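Putative mandelate racemase/muconate lactonizing enzyme (Bordetella bronchiseptica, PDB 3DDM) is of unknown function but belongs to the enolase superfamily, pairing an alpha/beta capping domain with a TIM-barrel-like domain. Local coordinates at residues A[13-18]-A[79-84]; A[38-43]-A[342-347]; A[75-80]-A[98-103]; A[214-219]-A[247-252]. The protein carries 1 engineered substitution. All blocks are in the same frame, centred on the assembly; numbering follows the deposited sequence.

Interaction 1. Residues A[13-18]-A[79-84]; sequences ARVRAH and PLLTAR
Thr82, whose methyl lies against the backbone of Ala13, sends its OG1 back to Ala78 O, one turn earlier, in the helix that ends just before it. Hydroxyl and methyl thus face different parts of the fold. OG1 stands between the backbone N and the carbonyl carbon (chi1 67°), where it can reach that carbonyl; CG2 is directed across to the start of the strand and the residue before it. There it packs 3.6 Å from Ala13 O and 3.9 Å from Val15 CG2, the two side chains of Thr82 and Val15 meeting at a slant. Val15 CG2 also lies 4.0 Å from Leu81 CD2, the side chains of Val15 and Leu81 crossing at about a right angle. One valine methyl therefore touches two consecutive residues at the end of the helix, and no hydrogen bond joins the segments. Thr82 is the residue where the chain leaves helical geometry, so the strand meets a helix end rather than a regular turn. Ala13 and Arg14 both pair with Glu46 in a classic beta bulge at the start of the strand. Arg14 NH1 makes a salt bridge with Glu46. Strand 14-23 is an outer strand of the three-stranded antiparallel sheet of the capping domain, beside strand 37-46; Val15 extends the contact along helix 65-81 to Val73 and Ala78, while Leu81 continues into helix 89-98 at Leu96.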
loop_
_atom_site.group_PDB
_atom_site.type_symbol
_atom_site.label_atom_id
_atom_site.label_comp_id
_atom_site.label_asym_id
_atom_site.label_seq_id
_atom_site.Cartn_x
_atom_site.Cartn_y
_atom_site.Cartn_z
ATOM N N ALA A 13 10.865 1.916 24.893
ATOM C CA ALA A 13 11.179 0.640 25.518
ATOM C C ALA A 13 10.136 -0.422 25.208
ATOM O O ALA A 13 10.461 -1.595 25.022
ATOM C CB ALA A 13 11.298 0.818 27.015
ATOM N N ARG A 14 8.875 -0.007 25.169
ATOM C CA ARG A 14 7.776 -0.915 24.886
ATOM C C ARG A 14 6.803 -0.164 24.000
ATOM O O ARG A 14 6.504 0.998 24.255
ATOM C CB ARG A 14 7.103 -1.346 26.191
ATOM C CG ARG A 14 5.840 -2.181 26.020
ATOM C CD ARG A 14 5.334 -2.703 27.371
ATOM N NE ARG A 14 3.885 -2.554 27.531
ATOM C CZ ARG A 14 3.258 -1.385 27.684
ATOM N NH1 ARG A 14 3.946 -0.247 27.704
ATOM N NH2 ARG A 14 1.935 -1.350 27.807
ATOM N N VAL A 15 6.329 -0.820 22.946
ATOM C CA VAL A 15 5.393 -0.198 22.010
ATOM C C VAL A 15 4.242 -1.151 21.713
ATOM O O VAL A 15 4.439 -2.195 21.093
ATOM C CB VAL A 15 6.096 0.159 20.685
ATOM C CG1 VAL A 15 5.111 0.805 19.734
ATOM C CG2 VAL A 15 7.272 1.079 20.947
ATOM N N ARG A 16 3.038 -0.797 22.148
ATOM C CA ARG A 16 1.888 -1.666 21.915
ATOM C C ARG A 16 0.785 -0.998 21.114
ATOM O O ARG A 16 0.595 0.219 21.182
ATOM C CB ARG A 16 1.317 -2.165 23.248
ATOM C CG ARG A 16 2.364 -2.777 24.158
ATOM C CD ARG A 16 1.754 -3.513 25.349
ATOM N NE ARG A 16 1.042 -4.727 24.944
ATOM C CZ ARG A 16 0.675 -5.700 25.780
ATOM N NH1 ARG A 16 0.951 -5.609 27.081
ATOM N NH2 ARG A 16 0.032 -6.766 25.309
ATOM N N ALA A 17 0.062 -1.808 20.349
ATOM C CA ALA A 17 -1.038 -1.318 19.534
ATOM C C ALA A 17 -2.313 -2.027 19.958
ATOM O O ALA A 17 -2.311 -3.237 20.164
ATOM C CB ALA A 17 -0.759 -1.585 18.069
ATOM N N HIS A 18 -3.398 -1.274 20.105
ATOM C CA HIS A 18 -4.670 -1.862 20.499
ATOM C C HIS A 18 -5.705 -1.553 19.446
ATOM O O HIS A 18 -5.840 -0.405 19.014
ATOM C CB HIS A 18 -5.132 -1.300 21.841
ATOM C CG HIS A 18 -4.065 -1.299 22.885
ATOM N ND1 HIS A 18 -3.273 -0.199 23.134
ATOM C CD2 HIS A 18 -3.610 -2.284 23.692
ATOM C CE1 HIS A 18 -2.374 -0.505 24.050
ATOM N NE2 HIS A 18 -2.554 -1.764 24.405
ATOM N N PRO A 79 10.380 -2.737 16.890
ATOM C CA PRO A 79 11.785 -3.155 16.979
ATOM C C PRO A 79 12.747 -2.041 16.582
ATOM O O PRO A 79 13.761 -1.816 17.249
ATOM C CB PRO A 79 11.858 -4.334 16.024
ATOM C CG PRO A 79 10.475 -4.924 16.116
ATOM C CD PRO A 79 9.602 -3.695 16.082
ATOM N N LEU A 80 12.445 -1.344 15.492
ATOM C CA LEU A 80 13.307 -0.249 15.068
ATOM C C LEU A 80 13.362 0.779 16.196
ATOM O O LEU A 80 14.430 1.200 16.645
ATOM C CB LEU A 80 12.749 0.416 13.808
ATOM C CG LEU A 80 12.833 -0.355 12.495
ATOM C CD1 LEU A 80 12.174 0.453 11.401
ATOM C CD2 LEU A 80 14.287 -0.623 12.148
ATOM N N LEU A 81 12.182 1.161 16.657
ATOM C CA LEU A 81 12.019 2.147 17.713
ATOM C C LEU A 81 12.708 1.812 19.047
ATOM O O LEU A 81 13.338 2.678 19.657
ATOM C CB LEU A 81 10.521 2.361 17.934
ATOM C CG LEU A 81 9.976 3.762 18.177
ATOM C CD1 LEU A 81 10.485 4.735 17.108
ATOM C CD2 LEU A 81 8.443 3.678 18.177
ATOM N N THR A 82 12.599 0.566 19.497
ATOM C CA THR A 82 13.192 0.177 20.774
ATOM C C THR A 82 14.626 -0.372 20.734
ATOM O O THR A 82 15.009 -1.155 21.595
ATOM C CB THR A 82 12.305 -0.865 21.498
ATOM O OG1 THR A 82 12.304 -2.099 20.767
ATOM C CG2 THR A 82 10.886 -0.353 21.620
ATOM N N ALA A 83 15.429 0.041 19.761
ATOM C CA ALA A 83 16.798 -0.461 19.672
ATOM C C ALA A 83 17.842 0.646 19.825
ATOM O O ALA A 83 19.049 0.383 19.863
ATOM C CB ALA A 83 16.997 -1.189 18.353
ATOM N N ARG A 84 17.375 1.884 19.916
ATOM C CA ARG A 84 18.274 3.017 20.070
ATOM C C ARG A 84 17.537 4.180 20.709
ATOM O O ARG A 84 16.347 4.078 21.026
ATOM C CB ARG A 84 18.819 3.449 18.711
ATOM C CG ARG A 84 17.749 3.669 17.672
ATOM C CD ARG A 84 18.309 4.400 16.477
ATOM N NE ARG A 84 18.709 5.754 16.835
ATOM C CZ ARG A 84 19.046 6.688 15.954
ATOM N NH1 ARG A 84 19.034 6.409 14.656
ATOM N NH2 ARG A 84 19.369 7.905 16.365
#

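Interaction 2. Residues A[38-43]-A[342-347]; sequences RPAVLV and NPLRSL
Arg38 and Asn342 lay their side chains against each other at a slant, with the guanidinium and amide planes 53° apart. The aliphatic part of the arginine does most of the touching: Arg38 CD is 3.4 Å from Asn342 CG and also meets Asn342 CB, while Arg38 CB packs on the same CG. Asn342 CG is anti to the backbone N (chi1 -180°), which directs the amide at the strand. Leu344, two residues on, approaches with one branch. Its CD1 lies against Arg38 O and packs 3.7 Å from Ala40 CB. Asn342 stands at the N-cap position of the short helix 343-346, and its carbonyl O accepts from Arg345 N at 2.9 Å and Ser346 N at 3.1 Å. The contact brings strand 37-46 of the capping domain onto a turn of the barrel domain. Arg38 NH1 forms a salt bridge with Asp338, at the end of barrel strand 334-338, and Arg345 packs on the same aspartate. With Arg38 NH1 and Arg345 NH2 5.5 Å apart, Asp338 may partly offset the like charges of Arg38 and Arg345, and a charged link between domains sits beside the apolar Ala40-Leu344 packing.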
loop_
_atom_site.group_PDB
_atom_site.type_symbol
_atom_site.label_atom_id
_atom_site.label_comp_id
_atom_site.label_asym_id
_atom_site.label_seq_id
_atom_site.Cartn_x
_atom_site.Cartn_y
_atom_site.Cartn_z
ATOM N N ARG A 38 -17.165 0.949 13.294
ATOM C CA ARG A 38 -16.137 1.982 13.309
ATOM C C ARG A 38 -14.882 1.387 13.934
ATOM O O ARG A 38 -14.896 0.974 15.090
ATOM C CB ARG A 38 -16.622 3.175 14.130
ATOM C CG ARG A 38 -18.026 3.643 13.746
ATOM C CD ARG A 38 -18.026 5.032 13.129
ATOM N NE ARG A 38 -17.216 5.091 11.918
ATOM C CZ ARG A 38 -16.664 6.204 11.445
ATOM N NH1 ARG A 38 -16.831 7.358 12.078
ATOM N NH2 ARG A 38 -15.937 6.160 10.337
ATOM N N PRO A 39 -13.780 1.324 13.171
ATOM C CA PRO A 39 -12.519 0.766 13.665
ATOM C C PRO A 39 -11.599 1.820 14.258
ATOM O O PRO A 39 -11.813 3.009 14.084
ATOM C CB PRO A 39 -11.926 0.141 12.416
ATOM C CG PRO A 39 -12.261 1.173 11.386
ATOM C CD PRO A 39 -13.701 1.574 11.720
ATOM N N ALA A 40 -10.566 1.373 14.958
ATOM C CA ALA A 40 -9.600 2.284 15.555
ATOM C C ALA A 40 -8.343 1.537 16.010
ATOM O O ALA A 40 -8.407 0.373 16.409
ATOM C CB ALA A 40 -10.224 3.005 16.729
ATOM N N VAL A 41 -7.197 2.201 15.920
ATOM C CA VAL A 41 -5.942 1.604 16.366
ATOM C C VAL A 41 -5.223 2.652 17.195
ATOM O O VAL A 41 -4.766 3.668 16.671
ATOM C CB VAL A 41 -5.031 1.183 15.191
ATOM C CG1 VAL A 41 -3.726 0.628 15.728
ATOM C CG2 VAL A 41 -5.712 0.132 14.353
ATOM N N LEU A 42 -5.156 2.417 18.499
ATOM C CA LEU A 42 -4.485 3.340 19.403
ATOM C C LEU A 42 -3.114 2.763 19.732
ATOM O O LEU A 42 -2.959 1.551 19.900
ATOM C CB LEU A 42 -5.310 3.529 20.682
ATOM C CG LEU A 42 -6.770 3.992 20.508
ATOM C CD1 LEU A 42 -7.422 4.173 21.882
ATOM C CD2 LEU A 42 -6.823 5.296 19.719
ATOM N N VAL A 43 -2.106 3.621 19.797
ATOM C CA VAL A 43 -0.765 3.147 20.114
ATOM C C VAL A 43 -0.225 3.853 21.337
ATOM O O VAL A 43 -0.496 5.042 21.551
ATOM C CB VAL A 43 0.206 3.351 18.930
ATOM C CG1 VAL A 43 -0.110 2.348 17.830
ATOM C CG2 VAL A 43 0.080 4.767 18.392
ATOM N N ASN A 342 -20.152 8.094 16.790
ATOM C CA ASN A 342 -19.066 7.132 16.949
ATOM C C ASN A 342 -18.465 7.300 18.340
ATOM O O ASN A 342 -17.719 8.241 18.604
ATOM C CB ASN A 342 -17.990 7.340 15.872
ATOM C CG ASN A 342 -16.816 6.338 15.982
ATOM O OD1 ASN A 342 -15.911 6.350 15.143
ATOM N ND2 ASN A 342 -16.829 5.486 17.011
ATOM N N PRO A 343 -18.798 6.379 19.252
ATOM C CA PRO A 343 -18.294 6.420 20.624
ATOM C C PRO A 343 -16.780 6.397 20.678
ATOM O O PRO A 343 -16.185 6.965 21.593
ATOM C CB PRO A 343 -18.915 5.181 21.255
ATOM C CG PRO A 343 -20.213 5.037 20.493
ATOM C CD PRO A 343 -19.762 5.278 19.077
ATOM N N LEU A 344 -16.153 5.745 19.698
ATOM C CA LEU A 344 -14.697 5.675 19.664
ATOM C C LEU A 344 -14.104 7.074 19.580
ATOM O O LEU A 344 -12.968 7.302 20.017
ATOM C CB LEU A 344 -14.218 4.802 18.508
ATOM C CG LEU A 344 -14.525 3.312 18.687
ATOM C CD1 LEU A 344 -13.802 2.504 17.620
ATOM C CD2 LEU A 344 -14.079 2.858 20.064
ATOM N N ARG A 345 -14.879 8.010 19.031
ATOM C CA ARG A 345 -14.447 9.403 18.958
ATOM C C ARG A 345 -14.896 10.175 20.204
ATOM O O ARG A 345 -14.100 10.871 20.829
ATOM C CB ARG A 345 -15.028 10.114 17.746
ATOM C CG ARG A 345 -14.649 11.597 17.698
ATOM C CD ARG A 345 -15.852 12.475 17.435
ATOM N NE ARG A 345 -16.677 11.874 16.403
ATOM C CZ ARG A 345 -17.990 12.030 16.310
ATOM N NH1 ARG A 345 -18.644 12.786 17.192
ATOM N NH2 ARG A 345 -18.649 11.394 15.359
ATOM N N SER A 346 -16.171 10.046 20.560
ATOM C CA SER A 346 -16.729 10.756 21.705
ATOM C C SER A 346 -16.140 10.383 23.057
ATOM O O SER A 346 -15.986 11.242 23.929
ATOM C CB SER A 346 -18.240 10.559 21.760
ATOM O OG SER A 346 -18.848 11.030 20.572
ATOM N N LEU A 347 -15.817 9.110 23.240
ATOM C CA LEU A 347 -15.271 8.668 24.509
ATOM C C LEU A 347 -13.805 9.081 24.660
ATOM O O LEU A 347 -13.223 8.939 25.731
ATOM C CB LEU A 347 -15.422 7.139 24.641
ATOM C CG LEU A 347 -16.867 6.588 24.660
ATOM C CD1 LEU A 347 -16.876 5.088 24.493
ATOM C CD2 LEU A 347 -17.566 6.964 25.947
#

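Interaction 3. Residues A[75-80]-A[98-103]; sequences TVLAPL and ARTAVL
Leu80 and Arg99 meet through a leucine branch set over a guanidinium face. Leu80 CD2 stands 3.5 Å above the plane, offset toward the rim, with Arg99 NH2 as its nearest atom at 3.6 Å. Arg99 gets there by curling: after CG is placed beside the backbone N, the bends at chi2 (-69°) and chi3 (-63°) bring CD and then NE round beside the leucine, and the guanidinium presents a face to Leu80 CD2. The root of the arginine is used as well, its CB lying 3.6 Å from Leu80 CD1. That same CD1 packs 3.9 Å from Thr100 CG2, so the two branches of Leu80 divide their work, CD2 for the guanidinium and CD1 for Arg99 CB and the threonine methyl. Leu77 CD2 reaches Thr100 CG2 at 4.1 Å, the two side chains crossing at about a right angle. Thr100 occupies the N-cap position of helix 101-107 but makes no capping bond; its OG1 instead turns back to Leu96 O, and its methyl is the atom that meets Leu77 and Leu80. One turn back from Leu80, Val76 comes tip to tip with Leu103, about a turn on from Thr100, with Val76 CG1 3.9 Å from Leu103 CD2. Val76 CG1 is anti to its backbone N (chi1 167°), which carries that methyl toward the leucine. All this joins the end of helix 65-81, which has a wider pi-type turn at 75-77, to the junction between helices 89-98 and 101-107. Helix 110-131 packs alongside, its Ile117 touching both Leu77 and Thr100, while Leu103 also packs on Phe61 of the second subunit.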
loop_
_atom_site.group_PDB
_atom_site.type_symbol
_atom_site.label_atom_id
_atom_site.label_comp_id
_atom_site.label_asym_id
_atom_site.label_seq_id
_atom_site.Cartn_x
_atom_site.Cartn_y
_atom_site.Cartn_z
ATOM N N THR A 75 5.205 -5.500 14.930
ATOM C CA THR A 75 6.210 -6.374 14.320
ATOM C C THR A 75 7.292 -5.697 13.478
ATOM O O THR A 75 8.351 -6.278 13.263
ATOM C CB THR A 75 5.558 -7.466 13.432
ATOM O OG1 THR A 75 5.003 -6.864 12.258
ATOM C CG2 THR A 75 4.448 -8.183 14.186
ATOM N N VAL A 76 7.051 -4.480 13.007
ATOM C CA VAL A 76 8.039 -3.806 12.172
ATOM C C VAL A 76 8.606 -2.505 12.727
ATOM O O VAL A 76 9.822 -2.311 12.752
ATOM C CB VAL A 76 7.455 -3.538 10.773
ATOM C CG1 VAL A 76 8.336 -2.568 9.995
ATOM C CG2 VAL A 76 7.313 -4.852 10.032
ATOM N N LEU A 77 7.734 -1.607 13.166
ATOM C CA LEU A 77 8.184 -0.328 13.690
ATOM C C LEU A 77 8.668 -0.389 15.134
ATOM O O LEU A 77 9.603 0.313 15.496
ATOM C CB LEU A 77 7.058 0.695 13.581
ATOM C CG LEU A 77 6.452 0.878 12.192
ATOM C CD1 LEU A 77 5.152 1.635 12.330
ATOM C CD2 LEU A 77 7.419 1.606 11.281
ATOM N N ALA A 78 8.033 -1.219 15.961
ATOM C CA ALA A 78 8.417 -1.326 17.372
ATOM C C ALA A 78 9.898 -1.662 17.549
ATOM O O ALA A 78 10.613 -0.962 18.269
ATOM C CB ALA A 78 7.543 -2.360 18.083
ATOM N N PRO A 79 10.380 -2.737 16.890
ATOM C CA PRO A 79 11.785 -3.155 16.979
ATOM C C PRO A 79 12.747 -2.041 16.582
ATOM O O PRO A 79 13.761 -1.816 17.249
ATOM C CB PRO A 79 11.858 -4.334 16.024
ATOM C CG PRO A 79 10.475 -4.924 16.116
ATOM C CD PRO A 79 9.602 -3.695 16.082
ATOM N N LEU A 80 12.445 -1.344 15.492
ATOM C CA LEU A 80 13.307 -0.249 15.068
ATOM C C LEU A 80 13.362 0.779 16.196
ATOM O O LEU A 80 14.430 1.200 16.645
ATOM C CB LEU A 80 12.749 0.416 13.808
ATOM C CG LEU A 80 12.833 -0.355 12.495
ATOM C CD1 LEU A 80 12.174 0.453 11.401
ATOM C CD2 LEU A 80 14.287 -0.623 12.148
ATOM N N ALA A 98 13.184 6.161 6.776
ATOM C CA ALA A 98 14.376 5.649 6.104
ATOM C C ALA A 98 14.551 4.140 6.235
ATOM O O ALA A 98 14.920 3.466 5.271
ATOM C CB ALA A 98 15.618 6.360 6.637
ATOM N N ARG A 99 14.290 3.614 7.425
ATOM C CA ARG A 99 14.448 2.190 7.665
ATOM C C ARG A 99 13.301 1.328 7.139
ATOM O O ARG A 99 13.330 0.110 7.301
ATOM C CB ARG A 99 14.650 1.931 9.166
ATOM C CG ARG A 99 15.943 2.516 9.743
ATOM C CD ARG A 99 17.167 1.781 9.215
ATOM N NE ARG A 99 17.142 0.381 9.636
ATOM C CZ ARG A 99 17.756 -0.093 10.718
ATOM N NH1 ARG A 99 18.465 0.733 11.492
ATOM N NH2 ARG A 99 17.641 -1.387 11.042
ATOM N N THR A 100 12.290 1.942 6.522
ATOM C CA THR A 100 11.174 1.159 5.980
ATOM C C THR A 100 10.913 1.518 4.530
ATOM O O THR A 100 9.995 0.981 3.907
ATOM C CB THR A 100 9.840 1.368 6.766
ATOM O OG1 THR A 100 9.403 2.733 6.654
ATOM C CG2 THR A 100 10.023 1.001 8.215
ATOM N N ALA A 101 11.722 2.431 4.000
ATOM C CA ALA A 101 11.563 2.877 2.621
ATOM C C ALA A 101 11.591 1.714 1.633
ATOM O O ALA A 101 10.761 1.635 0.732
ATOM C CB ALA A 101 12.642 3.883 2.277
ATOM N N VAL A 102 12.542 0.808 1.812
ATOM C CA VAL A 102 12.664 -0.340 0.927
ATOM C C VAL A 102 11.545 -1.347 1.122
ATOM O O VAL A 102 11.087 -1.964 0.164
ATOM C CB VAL A 102 14.016 -1.038 1.122
ATOM C CG1 VAL A 102 13.955 -2.468 0.608
ATOM C CG2 VAL A 102 15.093 -0.251 0.387
ATOM N N LEU A 103 11.109 -1.523 2.360
ATOM C CA LEU A 103 10.029 -2.454 2.644
ATOM C C LEU A 103 8.731 -1.930 2.007
ATOM O O LEU A 103 7.860 -2.709 1.607
ATOM C CB LEU A 103 9.861 -2.599 4.156
ATOM C CG LEU A 103 8.659 -3.420 4.611
ATOM C CD1 LEU A 103 8.856 -4.879 4.192
ATOM C CD2 LEU A 103 8.482 -3.280 6.115
#

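Interaction 4. Residues A[214-219]-A[247-252]; sequences RARQMA and AQAAPM
Ala219 CB is met by three consecutive residues of the other segment: Ala250 CB at 3.9 Å, Pro251 CD at 4.1 Å and Met252 SD at 4.2 Å. The carbonyl of Ala219 points into the same group, its O lying close to Pro251 CD and to Met252 CE. A turn earlier, Arg216 holds its guanidinium beside Ala249, whose CB lies 3.2 Å above one face, offset toward the rim and nearest NH1. The arginine is extended as far as CD and then bends at chi3 (58°), which swings NE out of the extended line; the guanidinium beyond it presents a face to Ala249 CB. With small side chains in between, the backbones come close: the CA atoms of Ala219 and Ala250 are 5.3 Å apart. The segments belong to successive outer helices of the TIM-barrel-like domain: the chain runs from helix 212-222 through barrel strand 229-231 to helix 240-249, and Ala250 is where the second helix gives way to the connection into strand 254-256. Beyond this first shell, Glu245 forms a salt bridge with Arg216 NH1, consistent with its holding the guanidinium over Ala249. Gln220 NE2 hydrogen-bonds Ala249 O, tying the end of helix 240-249 to helix 212-222. On the barrel side, Leu230 of strand 229-231 backs both Ala219 and Met252, while Met218, on another side of the helix, packs on Val186 of helix 182-196.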
loop_
_atom_site.group_PDB
_atom_site.type_symbol
_atom_site.label_atom_id
_atom_site.label_comp_id
_atom_site.label_asym_id
_atom_site.label_seq_id
_atom_site.Cartn_x
_atom_site.Cartn_y
_atom_site.Cartn_z
ATOM N N ARG A 214 -16.396 17.051 -15.395
ATOM C CA ARG A 214 -17.525 17.041 -14.468
ATOM C C ARG A 214 -17.281 18.018 -13.317
ATOM O O ARG A 214 -18.197 18.711 -12.873
ATOM C CB ARG A 214 -17.733 15.630 -13.921
ATOM C CG ARG A 214 -19.043 15.391 -13.186
ATOM C CD ARG A 214 -19.148 13.901 -12.871
ATOM N NE ARG A 214 -20.235 13.553 -11.959
ATOM C CZ ARG A 214 -20.492 12.309 -11.560
ATOM N NH1 ARG A 214 -19.741 11.301 -11.995
ATOM N NH2 ARG A 214 -21.498 12.067 -10.726
ATOM N N ALA A 215 -16.043 18.072 -12.838
ATOM C CA ALA A 215 -15.691 18.967 -11.747
ATOM C C ALA A 215 -15.900 20.409 -12.180
ATOM O O ALA A 215 -16.442 21.215 -11.429
ATOM C CB ALA A 215 -14.250 18.749 -11.342
ATOM N N ARG A 216 -15.457 20.734 -13.392
ATOM C CA ARG A 216 -15.614 22.085 -13.927
ATOM C C ARG A 216 -17.100 22.415 -13.922
ATOM O O ARG A 216 -17.521 23.452 -13.407
ATOM C CB ARG A 216 -15.094 22.174 -15.367
ATOM C CG ARG A 216 -13.584 22.207 -15.527
ATOM C CD ARG A 216 -13.205 22.344 -17.013
ATOM N NE ARG A 216 -13.773 23.552 -17.621
ATOM C CZ ARG A 216 -13.141 24.718 -17.735
ATOM N NH1 ARG A 216 -11.898 24.858 -17.293
ATOM N NH2 ARG A 216 -13.760 25.756 -18.277
ATOM N N GLN A 217 -17.882 21.509 -14.498
ATOM C CA GLN A 217 -19.329 21.663 -14.577
ATOM C C GLN A 217 -19.960 21.845 -13.197
ATOM O O GLN A 217 -20.700 22.801 -12.974
ATOM C CB GLN A 217 -19.935 20.438 -15.253
ATOM C CG GLN A 217 -21.432 20.468 -15.350
ATOM C CD GLN A 217 -22.008 19.086 -15.584
ATOM O OE1 GLN A 217 -21.742 18.450 -16.611
ATOM N NE2 GLN A 217 -22.793 18.605 -14.621
ATOM N N MET A 218 -19.667 20.931 -12.272
ATOM C CA MET A 218 -20.232 21.016 -10.927
ATOM C C MET A 218 -19.725 22.216 -10.131
ATOM O O MET A 218 -20.506 22.890 -9.461
ATOM C CB MET A 218 -19.959 19.731 -10.146
ATOM C CG MET A 218 -20.799 18.544 -10.569
ATOM S SD MET A 218 -22.581 18.791 -10.404
ATOM C CE MET A 218 -22.745 18.906 -8.611
ATOM N N ALA A 219 -18.425 22.491 -10.197
ATOM C CA ALA A 219 -17.874 23.622 -9.459
ATOM C C ALA A 219 -18.608 24.899 -9.850
ATOM O O ALA A 219 -18.710 25.838 -9.064
ATOM C CB ALA A 219 -16.396 23.760 -9.741
ATOM N N ALA A 247 -8.837 24.642 -10.897
ATOM C CA ALA A 247 -8.684 25.733 -9.950
ATOM C C ALA A 247 -9.097 27.067 -10.557
ATOM O O ALA A 247 -9.757 27.866 -9.905
ATOM C CB ALA A 247 -7.246 25.792 -9.459
ATOM N N GLN A 248 -8.724 27.297 -11.813
ATOM C CA GLN A 248 -9.060 28.544 -12.494
ATOM C C GLN A 248 -10.543 28.636 -12.836
ATOM O O GLN A 248 -11.145 29.707 -12.759
ATOM C CB GLN A 248 -8.268 28.683 -13.794
ATOM C CG GLN A 248 -6.773 28.504 -13.676
ATOM C CD GLN A 248 -6.079 28.718 -15.011
ATOM O OE1 GLN A 248 -6.604 28.333 -16.066
ATOM N NE2 GLN A 248 -4.890 29.325 -14.976
ATOM N N ALA A 249 -11.127 27.512 -13.226
ATOM C CA ALA A 249 -12.532 27.481 -13.594
ATOM C C ALA A 249 -13.477 27.486 -12.398
ATOM O O ALA A 249 -14.642 27.858 -12.530
ATOM C CB ALA A 249 -12.812 26.255 -14.461
ATOM N N ALA A 250 -12.989 27.074 -11.234
ATOM C CA ALA A 250 -13.845 27.026 -10.058
ATOM C C ALA A 250 -14.053 28.389 -9.409
ATOM O O ALA A 250 -13.123 29.186 -9.283
ATOM C CB ALA A 250 -13.286 26.046 -9.049
ATOM N N PRO A 251 -15.292 28.675 -8.991
ATOM C CA PRO A 251 -15.663 29.937 -8.345
ATOM C C PRO A 251 -15.150 29.944 -6.915
ATOM O O PRO A 251 -14.895 31.001 -6.339
ATOM C CB PRO A 251 -17.188 29.921 -8.371
ATOM C CG PRO A 251 -17.547 28.818 -9.350
ATOM C CD PRO A 251 -16.469 27.809 -9.157
ATOM N N MET A 252 -15.019 28.750 -6.339
ATOM C CA MET A 252 -14.545 28.614 -4.971
ATOM C C MET A 252 -13.173 27.967 -4.953
ATOM O O MET A 252 -12.742 27.373 -5.942
ATOM C CB MET A 252 -15.519 27.755 -4.151
ATOM C CG MET A 252 -15.442 26.236 -4.406
ATOM S SD MET A 252 -15.914 25.688 -6.062
ATOM C CE MET A 252 -17.680 25.881 -5.982
#

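Interactions 1 and 3 share Pro79 and Leu80 and use the same helix 65-81, their centres 11 Å apart; both are partly buried and chiefly apolar across the segments, but interaction 3 also lies at the border with the second subunit. Interaction 2 touches interaction 1 within the antiparallel sheet, where His18 N probably bonds to Leu42 O. It is the most buried of the four and joins the two domains, with a charged group beside its packing. Interaction 4, partly buried, stands apart on the outer helices of the barrel, its centre 25 Å from that of the chain. Like interaction 3, it sets a methyl over an arginine face.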